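Local coordinates for DPS Protein (Brevibacillus brevis, PDB 1N1Q) that oxidises ferrous iron at di-nuclear ferroxidase centres and, as a hollow dodecamer, probably stores the ferric mineral while shielding DNA from oxidative damage, at residues G109-A114 against D128-I133. Sequence-based numbering, arbitrary orientation.
Sequences GELKVA and DMLDAI
Leu111 of helix 93-120 pushes its forked end into the hollow between Leu130 and Ile133 of helix 124-148, an antiparallel pairing of consecutive helices in the ferritin-like four-helix bundle. The short segments run at 164° to each other with their axes 9.4 Å apart, and the backbones are nearest where the CA atoms of Leu111 and Leu130 lie 6.2 Å apart. The two prongs of Leu111 divide the hollow: CD2 meets CD2 of Leu130 at 3.8 Å, while CD1 rests on CG2 of Ile133 at 3.6 Å. Its chi1 of -76° sets CG beside the backbone N, anti to the carbonyl carbon, and turns the fork into this groove, both methyls lying against the carbonyl O of Leu130 at van der Waals distance. Cutting Leu111 back to an alanine removes both prongs and would probably leave a gap between Leu130 and Ile133 and take away the methyl on which Ile133 CG2 rests. Ile133 crosses Leu111 at about a right angle and meets it chiefly through this short branch; CG1 leads away from helix 93-120, and the side chain also touches His56 of helix 39-66. Leu12 and Leu13 of helix 4-33 pack on Ala114 and Leu130 respectively, so the seam joins the bundle's buried core. One turn along from Leu111, the small side chain of Ala114 makes room for the other branch of Leu130, whose CD1 sits 3.7 Å from Ala114 CB.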
ATOM      1  N   GLY A 109      32.651  13.829  19.391  1.00 16.44           N
ATOM      2  CA  GLY A 109      34.072  13.542  19.457  1.00 16.69           C
ATOM      3  C   GLY A 109      34.480  12.535  18.396  1.00 16.55           C
ATOM      4  O   GLY A 109      35.510  12.700  17.739  1.00 16.14           O
ATOM      5  N   GLU A 110      33.677  11.489  18.224  1.00 16.12           N
ATOM      6  CA  GLU A 110      33.977  10.468  17.228  1.00 16.00           C
ATOM      7  C   GLU A 110      33.851  11.033  15.821  1.00 16.20           C
ATOM      8  O   GLU A 110      34.621  10.671  14.928  1.00 15.44           O
ATOM      9  CB  GLU A 110      33.043   9.260  17.391  1.00 16.28           C
ATOM     10  CG  GLU A 110      33.206   8.526  18.718  1.00 16.17           C
ATOM     11  CD  GLU A 110      32.417   7.228  18.782  1.00 17.02           C
ATOM     12  OE1 GLU A 110      31.588   6.974  17.882  1.00 16.77           O
ATOM     13  OE2 GLU A 110      32.618   6.460  19.744  1.00 17.43           O
ATOM     14  N   LEU A 111      32.882  11.921  15.619  1.00 16.49           N
ATOM     15  CA  LEU A 111      32.682  12.513  14.301  1.00 16.54           C
ATOM     16  C   LEU A 111      33.882  13.370  13.907  1.00 17.01           C
ATOM     17  O   LEU A 111      34.285  13.392  12.745  1.00 16.29           O
ATOM     18  CB  LEU A 111      31.386  13.330  14.278  1.00 16.27           C
ATOM     19  CG  LEU A 111      30.106  12.470  14.208  1.00 15.83           C
ATOM     20  CD1 LEU A 111      28.877  13.340  14.454  1.00 14.62           C
ATOM     21  CD2 LEU A 111      30.026  11.777  12.846  1.00 14.43           C
ATOM     22  N   LYS A 112      34.468  14.063  14.879  1.00 18.25           N
ATOM     23  CA  LYS A 112      35.641  14.891  14.594  1.00 19.47           C
ATOM     24  C   LYS A 112      36.799  14.005  14.134  1.00 19.51           C
ATOM     25  O   LYS A 112      37.503  14.330  13.181  1.00 18.79           O
ATOM     26  CB  LYS A 112      36.059  15.685  15.837  1.00 20.35           C
ATOM     27  CG  LYS A 112      35.102  16.810  16.221  1.00 22.57           C
ATOM     28  CD  LYS A 112      35.557  17.491  17.496  1.00 27.51           C
ATOM     29  CE  LYS A 112      34.573  18.567  17.934  1.00 31.27           C
ATOM     30  NZ  LYS A 112      34.908  19.106  19.282  1.00 34.14           N
ATOM     31  N   VAL A 113      36.993  12.882  14.816  1.00 19.49           N
ATOM     32  CA  VAL A 113      38.061  11.955  14.456  1.00 19.63           C
ATOM     33  C   VAL A 113      37.835  11.353  13.068  1.00 19.12           C
ATOM     34  O   VAL A 113      38.753  11.298  12.251  1.00 18.49           O
ATOM     35  CB  VAL A 113      38.170  10.804  15.490  1.00 20.44           C
ATOM     36  CG1 VAL A 113      39.051   9.678  14.942  1.00 21.52           C
ATOM     37  CG2 VAL A 113      38.756  11.330  16.795  1.00 20.38           C
ATOM     38  N   ALA A 114      36.608  10.908  12.806  1.00 18.37           N
ATOM     39  CA  ALA A 114      36.269  10.310  11.519  1.00 18.02           C
ATOM     40  C   ALA A 114      36.449  11.296  10.367  1.00 17.76           C
ATOM     41  O   ALA A 114      36.929  10.928   9.291  1.00 16.17           O
ATOM     42  CB  ALA A 114      34.833   9.793  11.551  1.00 18.42           C
ATOM     43  N   ASP A 128      32.166  15.938   4.836  1.00 16.40           N
ATOM     44  CA  ASP A 128      31.065  16.888   4.838  1.00 17.45           C
ATOM     45  C   ASP A 128      29.776  16.306   5.418  1.00 17.62           C
ATOM     46  O   ASP A 128      29.086  16.971   6.195  1.00 16.41           O
ATOM     47  CB  ASP A 128      30.806  17.397   3.421  1.00 18.94           C
ATOM     48  CG  ASP A 128      29.824  18.558   3.393  1.00 21.38           C
ATOM     49  OD1 ASP A 128      30.169  19.634   3.915  1.00 27.29           O
ATOM     50  OD2 ASP A 128      28.708  18.382   2.865  1.00 26.74           O
ATOM     51  N   MET A 129      29.445  15.072   5.047  1.00 17.59           N
ATOM     52  CA  MET A 129      28.232  14.439   5.560  1.00 18.14           C
ATOM     53  C   MET A 129      28.343  14.268   7.073  1.00 17.53           C
ATOM     54  O   MET A 129      27.387  14.494   7.817  1.00 16.71           O
ATOM     55  CB  MET A 129      28.017  13.064   4.918  1.00 18.77           C
ATOM     56  CG  MET A 129      28.146  11.922   5.899  1.00 21.36           C
ATOM     57  SD  MET A 129      27.469  10.407   5.260  1.00 28.87           S
ATOM     58  CE  MET A 129      25.780  10.766   5.275  1.00 26.11           C
ATOM     59  N   LEU A 130      29.515  13.836   7.525  1.00 17.11           N
ATOM     60  CA  LEU A 130      29.736  13.633   8.953  1.00 17.31           C
ATOM     61  C   LEU A 130      29.624  14.967   9.683  1.00 17.69           C
ATOM     62  O   LEU A 130      29.111  15.033  10.799  1.00 16.69           O
ATOM     63  CB  LEU A 130      31.120  13.028   9.199  1.00 17.32           C
ATOM     64  CG  LEU A 130      31.348  11.631   8.608  1.00 17.80           C
ATOM     65  CD1 LEU A 130      32.791  11.207   8.836  1.00 18.32           C
ATOM     66  CD2 LEU A 130      30.384  10.640   9.246  1.00 18.50           C
ATOM     67  N   ASP A 131      30.108  16.027   9.041  1.00 17.64           N
ATOM     68  CA  ASP A 131      30.069  17.366   9.617  1.00 17.74           C
ATOM     69  C   ASP A 131      28.618  17.816   9.824  1.00 16.87           C
ATOM     70  O   ASP A 131      28.284  18.393  10.863  1.00 15.87           O
ATOM     71  CB  ASP A 131      30.818  18.338   8.695  1.00 18.15           C
ATOM     72  CG  ASP A 131      31.160  19.666   9.370  1.00 22.12           C
ATOM     73  OD1 ASP A 131      31.335  19.693  10.604  1.00 26.12           O
ATOM     74  OD2 ASP A 131      31.283  20.673   8.646  1.00 26.41           O
ATOM     75  N   ALA A 132      27.760  17.539   8.844  1.00 16.26           N
ATOM     76  CA  ALA A 132      26.350  17.906   8.948  1.00 16.74           C
ATOM     77  C   ALA A 132      25.689  17.221  10.147  1.00 16.24           C
ATOM     78  O   ALA A 132      24.888  17.834  10.848  1.00 16.20           O
ATOM     79  CB  ALA A 132      25.606  17.553   7.650  1.00 16.47           C
ATOM     80  N   ILE A 133      26.019  15.955  10.387  1.00 15.66           N
ATOM     81  CA  ILE A 133      25.450  15.240  11.537  1.00 15.41           C
ATOM     82  C   ILE A 133      25.989  15.894  12.811  1.00 15.03           C
ATOM     83  O   ILE A 133      25.245  16.161  13.758  1.00 13.77           O
ATOM     84  CB  ILE A 133      25.852  13.733  11.578  1.00 15.66           C
ATOM     85  CG1 ILE A 133      25.054  12.923  10.547  1.00 16.53           C
ATOM     86  CG2 ILE A 133      25.580  13.158  12.976  1.00 15.99           C
ATOM     87  CD1 ILE A 133      25.164  13.411   9.162  1.00 18.54           C
TER